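Local coordinates for protein putative oxidoreductase (Magnetospirillum magnetotacticum, PDB 3C1A) that is a putative oxidoreductase of the Gfo/Idh/MocA family that probably binds a nicotinamide cofactor in its Rossmann-fold domain, at residues His175-Val180 and Arg309-Cys314; Met179-Asp182 and Arg186-Asp189. All coordinates share one frame; numbering follows the deposited sequence. Where two conformers were deposited one is given.

Interaction 1: His175-Val180 and Arg309-Cys314; sequences HDVSMV and RVLGAC
V177 is the one side chain of 175-180 that touches 309-314, and it splits its two methyls between V310 and L311. Its CG1, anti to the backbone N (chi1 173°), points at V310 and lies 4.0 Å from V310 CG1 and equally far from V310 CB, the two valines meeting at a slant. The other branch turns to L311: V177 CG2 meets L311 CD2 at 4.0 Å, with the two side chains running antiparallel alongside each other. The CB of V310 is directed toward the facing helix, whereas L311 leaves its backbone to one side and returns only through the CD2 end. Both helices pack on the mixed sheet of the Gfo/Idh/MocA-type C-terminal domain. V177 also rests on I222 of strand 218-225, while V310 rests on T191 of the edge strand 190-201, giving the helix pair a floor of sheet. L311 reaches back to L169, W170 and A174, one or two turns earlier in helix 168-184. One residue beyond V177, S178 OG lies above the plane of the H175 carbonyl, 2.6 Å from H175 O, and shares its hydroxyl between that oxygen and A174 O.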
loop_
_atom_site.group_PDB
_atom_site.type_symbol
_atom_site.label_atom_id
_atom_site.label_comp_id
_atom_site.label_asym_id
_atom_site.label_seq_id
_atom_site.Cartn_x
_atom_site.Cartn_y
_atom_site.Cartn_z
ATOM N N HIS A 175 -4.492 0.371 2.635
ATOM C CA HIS A 175 -3.251 1.017 3.111
ATOM C C HIS A 175 -3.031 0.714 4.633
ATOM O O HIS A 175 -1.939 0.310 5.073
ATOM C CB HIS A 175 -3.346 2.490 2.826
ATOM C CG HIS A 175 -2.138 3.255 3.230
ATOM N ND1 HIS A 175 -0.904 3.042 2.661
ATOM C CD2 HIS A 175 -1.966 4.220 4.169
ATOM C CE1 HIS A 175 -0.020 3.857 3.224
ATOM N NE2 HIS A 175 -0.637 4.574 4.151
ATOM N N ASP A 176 -4.100 0.830 5.418
ATOM C CA ASP A 176 -4.017 0.611 6.870
ATOM C C ASP A 176 -4.200 -0.863 7.265
ATOM O O ASP A 176 -3.634 -1.288 8.244
ATOM C CB ASP A 176 -4.991 1.552 7.603
ATOM C CG ASP A 176 -4.709 3.028 7.300
ATOM O OD1 ASP A 176 -3.524 3.390 7.152
ATOM O OD2 ASP A 176 -5.654 3.824 7.166
ATOM N N VAL A 177 -4.976 -1.644 6.532
ATOM C CA VAL A 177 -5.063 -3.055 6.845
ATOM C C VAL A 177 -3.695 -3.770 6.684
ATOM O O VAL A 177 -3.286 -4.570 7.563
ATOM C CB VAL A 177 -6.198 -3.757 6.062
ATOM C CG1 VAL A 177 -6.117 -5.224 6.289
ATOM C CG2 VAL A 177 -7.521 -3.156 6.465
ATOM N N SER A 178 -2.939 -3.396 5.636
ATOM C CA SER A 178 -1.589 -3.929 5.405
ATOM C C SER A 178 -0.674 -3.683 6.603
ATOM O O SER A 178 0.122 -4.551 6.985
ATOM C CB SER A 178 -0.957 -3.333 4.128
ATOM O OG SER A 178 -0.856 -1.927 4.170
HETATM N N MSE A 179 -0.798 -2.498 7.185
HETATM C CA MSE A 179 0.021 -2.093 8.320
HETATM C C MSE A 179 -0.327 -2.942 9.558
HETATM O O MSE A 179 0.565 -3.508 10.207
HETATM C CB MSE A 179 -0.166 -0.598 8.560
HETATM C CG MSE A 179 0.595 -0.039 9.723
HETATM SE SE MSE A 179 -0.367 -0.182 11.412
HETATM C CE MSE A 179 -1.700 1.118 11.090
ATOM N N VAL A 180 -1.619 -3.098 9.836
ATOM C CA VAL A 180 -2.069 -3.893 10.980
ATOM C C VAL A 180 -1.665 -5.379 10.876
ATOM O O VAL A 180 -1.053 -5.918 11.796
ATOM C CB VAL A 180 -3.562 -3.706 11.230
ATOM C CG1 VAL A 180 -4.015 -4.550 12.393
ATOM C CG2 VAL A 180 -3.880 -2.217 11.570
ATOM N N ARG A 309 -8.772 -10.256 1.715
ATOM C CA ARG A 309 -9.710 -11.097 2.486
ATOM C C ARG A 309 -10.394 -10.291 3.582
ATOM O O ARG A 309 -11.597 -10.338 3.748
ATOM C CB ARG A 309 -9.007 -12.323 3.079
ATOM C CG ARG A 309 -9.990 -13.206 3.855
ATOM C CD ARG A 309 -9.386 -14.491 4.363
ATOM N NE ARG A 309 -8.927 -15.340 3.278
ATOM C CZ ARG A 309 -7.651 -15.552 2.979
ATOM N NH1 ARG A 309 -6.682 -14.978 3.680
ATOM N NH2 ARG A 309 -7.337 -16.350 1.972
ATOM N N VAL A 310 -9.627 -9.496 4.300
ATOM C CA VAL A 310 -10.158 -8.707 5.389
ATOM C C VAL A 310 -11.088 -7.614 4.833
ATOM O O VAL A 310 -12.119 -7.312 5.417
ATOM C CB VAL A 310 -9.014 -8.008 6.186
ATOM C CG1 VAL A 310 -9.583 -7.005 7.184
ATOM C CG2 VAL A 310 -8.109 -9.006 6.877
ATOM N N LEU A 311 -10.697 -6.978 3.726
ATOM C CA LEU A 311 -11.505 -5.890 3.201
ATOM C C LEU A 311 -12.874 -6.400 2.782
ATOM O O LEU A 311 -13.893 -5.748 3.057
ATOM C CB LEU A 311 -10.803 -5.208 2.052
ATOM C CG LEU A 311 -9.590 -4.403 2.498
ATOM C CD1 LEU A 311 -8.905 -3.895 1.287
ATOM C CD2 LEU A 311 -10.074 -3.282 3.427
ATOM N N GLY A 312 -12.898 -7.569 2.144
ATOM C CA GLY A 312 -14.154 -8.223 1.780
ATOM C C GLY A 312 -15.025 -8.593 2.973
ATOM O O GLY A 312 -16.254 -8.489 2.885
ATOM N N ALA A 313 -14.397 -8.994 4.086
ATOM C CA ALA A 313 -15.107 -9.232 5.366
ATOM C C ALA A 313 -15.742 -7.971 5.996
ATOM O O ALA A 313 -16.629 -8.085 6.823
ATOM C CB ALA A 313 -14.171 -9.894 6.378
ATOM N N CYS A 314 -15.262 -6.789 5.623
ATOM C CA CYS A 314 -15.776 -5.513 6.137
ATOM C C CYS A 314 -16.784 -4.876 5.194
ATOM O O CYS A 314 -17.453 -3.917 5.557
ATOM C CB CYS A 314 -14.622 -4.533 6.316
ATOM S SG CYS A 314 -13.441 -4.983 7.567
#

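Interaction 2: Met179-Asp182 and Arg186-Asp189; sequences MVLD and RDPD
The carbonyl oxygen of D187 is gripped by two nitrogens of the R186 guanidinium; the backbone oxygen of R186 and the carboxylate oxygen OD1 of D187 both touch L181 of the helix. R186 NE and R186 NH2 each donate to D187 O over 3.1 Å, a side-on grip on one atom. The NH2 bond lies in the carbonyl plane, whereas NE comes in from above it, and D187 O sits close to the plane of the guanidinium in both. R186 NH2 also forms a salt bridge with D189 OD1 at 2.9 Å, a weak hydrogen bond by its angle, with the carboxylate carbon at the guanidinium's edge. S216 OG bonds R186 NH1 and S216 N bonds D189 OD2, so the arginine's rotation is fixed from several directions. Against this polar brace, L181 brings one methyl. With CD1 anti to CA (chi2 -177°), the other methyl, L181 CD2, is turned to the loop and lies 3.6 Å from P188 CD, the two side chains meeting at about a right angle. The same methyl is 3.7 Å from R186 O and 4.1 Å from D187 OD1, an oxygen held in a salt bridge by R306 of helix 301-314. The turn joins helix 168-184 to strand 190-201 and so ends a beta-alpha-beta crossover from strand 148-158 to 190-201, which run in the same direction with two strands between them in the C-terminal domain's mixed sheet.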
loop_
_atom_site.group_PDB
_atom_site.type_symbol
_atom_site.label_atom_id
_atom_site.label_comp_id
_atom_site.label_asym_id
_atom_site.label_seq_id
_atom_site.Cartn_x
_atom_site.Cartn_y
_atom_site.Cartn_z
HETATM N N MSE A 179 -0.798 -2.498 7.185
HETATM C CA MSE A 179 0.021 -2.093 8.320
HETATM C C MSE A 179 -0.327 -2.942 9.558
HETATM O O MSE A 179 0.565 -3.508 10.207
HETATM C CB MSE A 179 -0.166 -0.598 8.560
HETATM C CG MSE A 179 0.595 -0.039 9.723
HETATM SE SE MSE A 179 -0.367 -0.182 11.412
HETATM C CE MSE A 179 -1.700 1.118 11.090
ATOM N N VAL A 180 -1.619 -3.098 9.836
ATOM C CA VAL A 180 -2.069 -3.893 10.980
ATOM C C VAL A 180 -1.665 -5.379 10.876
ATOM O O VAL A 180 -1.053 -5.918 11.796
ATOM C CB VAL A 180 -3.562 -3.706 11.230
ATOM C CG1 VAL A 180 -4.015 -4.550 12.393
ATOM C CG2 VAL A 180 -3.880 -2.217 11.570
ATOM N N LEU A 181 -1.944 -6.012 9.743
ATOM C CA LEU A 181 -1.482 -7.385 9.482
ATOM C C LEU A 181 0.039 -7.545 9.525
ATOM O O LEU A 181 0.543 -8.552 10.056
ATOM C CB LEU A 181 -2.029 -7.925 8.172
ATOM C CG LEU A 181 -3.544 -7.961 7.902
ATOM C CD1 LEU A 181 -3.882 -8.619 6.530
ATOM C CD2 LEU A 181 -4.324 -8.656 8.995
ATOM N N ASP A 182 0.772 -6.575 9.008
ATOM C CA ASP A 182 2.241 -6.590 9.086
ATOM C C ASP A 182 2.756 -6.512 10.535
ATOM O O ASP A 182 3.626 -7.297 10.943
ATOM C CB ASP A 182 2.865 -5.482 8.264
ATOM C CG ASP A 182 4.371 -5.573 8.254
ATOM O OD1 ASP A 182 4.907 -6.628 7.827
ATOM O OD2 ASP A 182 5.008 -4.589 8.676
ATOM N N ARG A 186 -0.299 -12.067 11.859
ATOM C CA ARG A 186 -1.344 -13.066 11.771
ATOM C C ARG A 186 -2.597 -12.408 11.284
ATOM O O ARG A 186 -2.673 -11.183 11.201
ATOM C CB ARG A 186 -1.613 -13.696 13.145
ATOM C CG ARG A 186 -1.797 -12.681 14.251
ATOM C CD ARG A 186 -2.452 -13.251 15.514
ATOM N NE ARG A 186 -3.861 -13.493 15.257
ATOM C CZ ARG A 186 -4.804 -13.702 16.161
ATOM N NH1 ARG A 186 -4.545 -13.723 17.472
ATOM N NH2 ARG A 186 -6.038 -13.891 15.732
ATOM N N ASP A 187 -3.611 -13.212 11.022
ATOM C CA ASP A 187 -4.888 -12.700 10.589
ATOM C C ASP A 187 -5.845 -12.476 11.773
ATOM O O ASP A 187 -5.760 -13.136 12.788
ATOM C CB ASP A 187 -5.531 -13.673 9.602
ATOM C CG ASP A 187 -4.908 -13.606 8.214
ATOM O OD1 ASP A 187 -4.242 -12.601 7.872
ATOM O OD2 ASP A 187 -5.094 -14.582 7.459
ATOM N N PRO A 188 -6.796 -11.563 11.622
ATOM C CA PRO A 188 -7.732 -11.345 12.724
ATOM C C PRO A 188 -8.711 -12.498 12.985
ATOM O O PRO A 188 -9.091 -13.220 12.062
ATOM C CB PRO A 188 -8.468 -10.055 12.316
ATOM C CG PRO A 188 -8.293 -9.969 10.816
ATOM C CD PRO A 188 -6.987 -10.623 10.505
ATOM N N ASP A 189 -9.086 -12.651 14.251
ATOM C CA ASP A 189 -10.150 -13.571 14.684
ATOM C C ASP A 189 -11.480 -13.055 14.230
ATOM O O ASP A 189 -12.379 -13.824 13.988
ATOM C CB ASP A 189 -10.235 -13.640 16.218
ATOM C CG ASP A 189 -8.960 -14.046 16.836
ATOM O OD1 ASP A 189 -8.482 -15.150 16.523
ATOM O OD2 ASP A 189 -8.409 -13.254 17.618
#

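In the fold
Both interactions use helix 168-184, V177 in interaction 1 and L181 one turn later in interaction 2, and their centres lie about 8 Å apart. Interaction 1 is a buried, wholly apolar helix-to-helix contact made by side chains from distant parts of the sequence. Interaction 2 is local and only partly buried: its leucine is covered, but its loop residues lie nearer the surface and carry charges that tie the turn together. The two sites adjoin, since V310 CG2 of interaction 1 lies 4.1 Å from P188 CG and 4.3 Å from L181 CD1. Helix 301-314 thus borders both, with V310 and L311 toward V177, L303 and V307 against L181, and R306 salt-bridged to D187.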